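Local structure of diphthine synthase (1WDE) at residues 91-94 and 95-98; 121-124 and 125-129. The protein probably uses S-adenosyl-L-methionine to trimethylate the amino group of a modified histidine in elongation factor 2, forming the diphthamide intermediate diphthine. One frame throughout, in Å; residues are numbered along the deposited sequence.

Contact 1. Residues 91-94 and 95-98; sequences AGDP and MVAT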
ATOM      1  N   ALA A  91       7.116   9.750  -0.635  1.00 28.17           N
ATOM      2  CA  ALA A  91       7.996   8.593  -0.574  1.00 29.52           C
ATOM      3  C   ALA A  91       7.243   7.581  -1.467  1.00 26.19           C
ATOM      4  O   ALA A  91       6.020   7.609  -1.534  1.00 32.97           O
ATOM      5  CB  ALA A  91       8.099   8.074   0.874  1.00 36.69           C
ATOM      6  N   GLY A  92       7.948   6.709  -2.166  1.00 30.25           N
ATOM      7  CA  GLY A  92       7.250   5.773  -3.034  1.00 26.33           C
ATOM      8  C   GLY A  92       6.826   6.443  -4.334  1.00 26.50           C
ATOM      9  O   GLY A  92       7.617   7.140  -4.965  1.00 27.77           O
ATOM     10  N   ASP A  93       5.580   6.234  -4.739  1.00 26.84           N
ATOM     11  CA  ASP A  93       5.040   6.823  -5.973  1.00 23.49           C
ATOM     12  C   ASP A  93       3.786   7.592  -5.608  1.00 23.80           C
ATOM     13  O   ASP A  93       2.915   7.066  -4.919  1.00 23.28           O
ATOM     14  CB  ASP A  93       4.671   5.728  -6.982  1.00 23.31           C
ATOM     15  CG  ASP A  93       4.164   6.290  -8.296  1.00 23.77           C
ATOM     16  OD1 ASP A  93       4.940   6.340  -9.268  1.00 24.89           O
ATOM     17  OD2 ASP A  93       2.992   6.691  -8.349  1.00 25.42           O
ATOM     18  N   PRO A  94       3.649   8.828  -6.100  1.00 26.02           N
ATOM     19  CA  PRO A  94       2.460   9.628  -5.779  1.00 25.47           C
ATOM     20  C   PRO A  94       1.098   9.074  -6.204  1.00 27.84           C
ATOM     21  O   PRO A  94       0.076   9.458  -5.645  1.00 29.92           O
ATOM     22  CB  PRO A  94       2.773  10.972  -6.428  1.00 28.36           C
ATOM     23  CG  PRO A  94       3.594  10.587  -7.633  1.00 29.81           C
ATOM     24  CD  PRO A  94       4.511   9.520  -7.080  1.00 28.29           C
HETATM   25  N   MSE A  95       1.073   8.161  -7.170  1.00 19.81           N
HETATM   26  CA  MSE A  95      -0.197   7.620  -7.638  1.00 20.32           C
HETATM   27  C   MSE A  95      -0.554   6.284  -6.976  1.00 26.48           C
HETATM   28  O   MSE A  95      -1.622   5.707  -7.224  1.00 25.09           O
HETATM   29  CB  MSE A  95      -0.152   7.452  -9.160  1.00 21.15           C
HETATM   30  CG  MSE A  95       0.161   8.745  -9.901  1.00 22.76           C
HETATM   31 SE   MSE A  95      -1.111  10.146  -9.406  1.00 39.74          SE
HETATM   32  CE  MSE A  95      -0.733  11.456 -10.806  1.00 36.96           C
ATOM     33  N   VAL A  96       0.329   5.796  -6.121  1.00 26.80           N
ATOM     34  CA  VAL A  96       0.077   4.524  -5.467  1.00 25.99           C
ATOM     35  C   VAL A  96      -0.334   4.658  -4.016  1.00 25.35           C
ATOM     36  O   VAL A  96       0.482   4.973  -3.159  1.00 24.29           O
ATOM     37  CB  VAL A  96       1.321   3.597  -5.545  1.00 26.65           C
ATOM     38  CG1 VAL A  96       1.069   2.292  -4.749  1.00 24.38           C
ATOM     39  CG2 VAL A  96       1.618   3.261  -7.006  1.00 31.18           C
ATOM     40  N   ALA A  97      -1.611   4.417  -3.747  1.00 27.51           N
ATOM     41  CA  ALA A  97      -2.114   4.449  -2.384  1.00 34.67           C
ATOM     42  C   ALA A  97      -2.064   5.803  -1.681  1.00 37.26           C
ATOM     43  O   ALA A  97      -1.638   5.892  -0.535  1.00 34.26           O
ATOM     44  CB  ALA A  97      -1.369   3.413  -1.546  1.00 30.54           C
ATOM     45  N   THR A  98      -2.477   6.850  -2.387  1.00 36.68           N
ATOM     46  CA  THR A  98      -2.552   8.204  -1.826  1.00 34.01           C
ATOM     47  C   THR A  98      -3.664   8.846  -2.637  1.00 34.07           C
ATOM     48  O   THR A  98      -4.093   8.277  -3.639  1.00 37.91           O
ATOM     49  CB  THR A  98      -1.272   9.022  -2.054  1.00 39.75           C
ATOM     50  OG1 THR A  98      -1.258   9.507  -3.401  1.00 41.10           O
ATOM     51  CG2 THR A  98      -0.033   8.167  -1.813  1.00 38.52           C
TER
HETATM   52  O   HOH W   1      -3.294   9.421  -6.221  1.00 30.12           O
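D93 turns its carboxylate forward along the chain, so that OD2 accepts from the backbone N-H of M95, a selenomethionine, with D93 OD2 2.7 Å from M95 N, an Asx turn. With CG anti to the backbone N (chi1 -178°), the carboxylate lies on the side of the following residues, and it is the anti side of OD2 that the amide meets, somewhat out of the carboxylate plane. The same oxygen sits against the first carbon of the selenomethionine side chain, M95 CB, at 3.3 Å. One step further on, V96 N donates to D93 O at 3.1 Å; the bond is nearly straight at the hydrogen (162°), but the donor stands well above the carbonyl plane. This closes a type I turn from D93 to V96, with P94 and M95 at its corners. Across the turn the CG2 branch of V96 comes to rest 3.9 Å from D93 CB, the two side chains crossing at about a right angle.

A second closure follows. T98 OG1 gives its hydrogen to P94 O over 2.6 Å, and in turn is bonded to H100 N at the start of helix 100-109. A water donates to T98 O and, weakly, to P94 O, so it spans the same bend.

Behind the first shell, Y116 OH and G119 N both bind the other carboxylate oxygen, D93 OD1. Both oxygens of this buried group are therefore engaged, which fixes its rotation. The side chains of P94 and M95 also lean on Y116, in strand 113-117. D93 and V96 are expected, by similarity, to bind S-adenosyl-L-methionine, and the turn belongs to the glycine-containing loop after strand 85-90 that helps form the cofactor site in tetrapyrrole methylase-type enzymes.

Contact 2. Residues 121-124 and 125-129; sequences SGVQ and AARGA
S121 O and A125 N open a run of backbone hydrogen bonds that shows, in miniature, how a helix is started. Four i to i+4 bonds cross from 121-124 to 125-129: A125 N to S121 O, A126 N to G122 O at 2.8 Å, R127 N to V123 O at 3.0 Å, and G128 N to Q124 O. The R127 bond is almost straight, at 175°. S121 supplies the side-chain counterpart as N-cap: its OG accepts from Q124 N at 3.2 Å, giving a first-turn amide the partner that no earlier helical carbonyl could provide. A chi1 of 82° puts OG between the backbone N and the carbonyl carbon, where it can reach forward to that N-H.

Van der Waals contacts run alongside. A126 CB lies 3.2 Å from G122 O, a close carbon-to-oxygen approach. V123 and R127, one turn apart, lie side by side and point the same way; the CG1 branch of V123 covers one face of the guanidinium off-centre, 3.9 Å from R127 NE. The base of the arginine chain also passes the preceding turn, a second carbon-to-oxygen approach, with R127 CG 3.4 Å from V123 O.

The polar end of R127 finds its partner outside the helix. R127 runs extended from CG to NE and hydrogen-bonds through NE to T170 on strand 168-173, the strand that V123 also touches. Replacing R127 by alanine removes the guanidinium, which would probably leave T170 OG1 without this donor and uncover the CG1 branch of V123. Together, the capping hydroxyl and the successive amide bonds imply a firmly set N-terminus for helix 122-130, whose dipole would tend to favour negative charge or lone pairs near S121 and G122, both predicted to contact the cofactor.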
ATOM      1  N   SER A 121       7.475   2.355  -5.695  1.00 22.50           N
ATOM      2  CA  SER A 121       6.705   2.322  -4.459  1.00 24.12           C
ATOM      3  C   SER A 121       7.012   1.042  -3.679  1.00 20.41           C
ATOM      4  O   SER A 121       7.406   0.019  -4.256  1.00 17.77           O
ATOM      5  CB  SER A 121       5.208   2.445  -4.720  1.00 28.57           C
ATOM      6  OG  SER A 121       4.650   1.223  -5.074  1.00 25.54           O
ATOM      7  N   GLY A 122       6.886   1.130  -2.363  1.00 22.36           N
ATOM      8  CA  GLY A 122       7.139  -0.021  -1.519  1.00 24.81           C
ATOM      9  C   GLY A 122       6.137  -1.121  -1.812  1.00 20.20           C
ATOM     10  O   GLY A 122       6.436  -2.303  -1.639  1.00 20.25           O
ATOM     11  N   VAL A 123       4.947  -0.739  -2.259  1.00 20.46           N
ATOM     12  CA  VAL A 123       3.928  -1.732  -2.582  1.00 18.53           C
ATOM     13  C   VAL A 123       4.409  -2.606  -3.727  1.00 19.76           C
ATOM     14  O   VAL A 123       4.307  -3.830  -3.664  1.00 20.27           O
ATOM     15  CB  VAL A 123       2.591  -1.079  -3.032  1.00 18.10           C
ATOM     16  CG1 VAL A 123       1.598  -2.169  -3.433  1.00 25.07           C
ATOM     17  CG2 VAL A 123       2.006  -0.220  -1.901  1.00 25.87           C
ATOM     18  N   GLN A 124       4.912  -1.977  -4.788  1.00 17.82           N
ATOM     19  CA  GLN A 124       5.383  -2.706  -5.971  1.00 18.91           C
ATOM     20  C   GLN A 124       6.568  -3.588  -5.621  1.00 22.56           C
ATOM     21  O   GLN A 124       6.630  -4.755  -6.038  1.00 21.48           O
ATOM     22  CB  GLN A 124       5.773  -1.719  -7.094  1.00 22.63           C
ATOM     23  CG  GLN A 124       6.717  -2.320  -8.160  1.00 37.96           C
ATOM     24  CD  GLN A 124       7.634  -1.281  -8.833  1.00 44.16           C
ATOM     25  OE1 GLN A 124       8.609  -1.641  -9.501  1.00 34.45           O
ATOM     26  NE2 GLN A 124       7.320   0.004  -8.654  1.00 46.77           N
ATOM     27  N   ALA A 125       7.507  -3.031  -4.855  1.00 20.97           N
ATOM     28  CA  ALA A 125       8.684  -3.783  -4.446  1.00 14.34           C
ATOM     29  C   ALA A 125       8.281  -4.972  -3.558  1.00 16.14           C
ATOM     30  O   ALA A 125       8.852  -6.043  -3.678  1.00 14.67           O
ATOM     31  CB  ALA A 125       9.660  -2.881  -3.689  1.00 22.46           C
ATOM     32  N   ALA A 126       7.295  -4.778  -2.683  1.00 19.16           N
ATOM     33  CA  ALA A 126       6.839  -5.856  -1.806  1.00 20.07           C
ATOM     34  C   ALA A 126       6.219  -6.971  -2.649  1.00 24.52           C
ATOM     35  O   ALA A 126       6.590  -8.133  -2.497  1.00 19.22           O
ATOM     36  CB  ALA A 126       5.836  -5.333  -0.815  1.00 11.59           C
ATOM     37  N   ARG A 127       5.281  -6.623  -3.540  1.00 19.14           N
ATOM     38  CA  ARG A 127       4.668  -7.631  -4.397  1.00 24.43           C
ATOM     39  C   ARG A 127       5.771  -8.351  -5.151  1.00 17.50           C
ATOM     40  O   ARG A 127       5.783  -9.584  -5.239  1.00 20.57           O
ATOM     41  CB  ARG A 127       3.727  -6.998  -5.410  1.00 19.18           C
ATOM     42  CG  ARG A 127       2.455  -6.473  -4.819  1.00 24.04           C
ATOM     43  CD  ARG A 127       1.689  -5.735  -5.905  1.00 22.16           C
ATOM     44  NE  ARG A 127       0.369  -5.318  -5.461  1.00 25.36           N
ATOM     45  CZ  ARG A 127      -0.430  -4.556  -6.189  1.00 25.26           C
ATOM     46  NH1 ARG A 127      -0.024  -4.131  -7.383  1.00 26.92           N
ATOM     47  NH2 ARG A 127      -1.632  -4.243  -5.745  1.00 28.52           N
ATOM     48  N   GLY A 128       6.719  -7.580  -5.668  1.00 19.18           N
ATOM     49  CA  GLY A 128       7.807  -8.179  -6.427  1.00 20.55           C
ATOM     50  C   GLY A 128       8.664  -9.142  -5.617  1.00 22.70           C
ATOM     51  O   GLY A 128       9.079 -10.200  -6.110  1.00 21.10           O
ATOM     52  N   ALA A 129       8.923  -8.795  -4.360  1.00 19.14           N
ATOM     53  CA  ALA A 129       9.757  -9.669  -3.525  1.00 20.48           C
ATOM     54  C   ALA A 129       9.139 -11.047  -3.253  1.00 17.05           C
ATOM     55  O   ALA A 129       9.873 -12.001  -3.035  1.00 22.28           O
ATOM     56  CB  ALA A 129      10.089  -8.972  -2.189  1.00 19.73           C
TER

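In the fold
Contact 1, a turn after strand 85-90, and contact 2, the start of helix 122-130, come one after the other in the chain, yet they touch, their centres about 12 Å apart. The join is made mostly by side chains: V96 CG1 lies 3.8 Å from S121 OG and 3.9 Å from V123 CG2, while S121 CB packs against the backbone at D93 N, 3.8 Å away. D93, V96, S121 and G122 are all expected, by similarity, to bind S-adenosyl-L-methionine, so the turn and the capped helix end probably form adjoining walls of one cofactor pocket. Contact 1 extends from the parallel sheet, whereas the helix of contact 2 packs on the mixed sheet, placing this junction between the two halves of the fold.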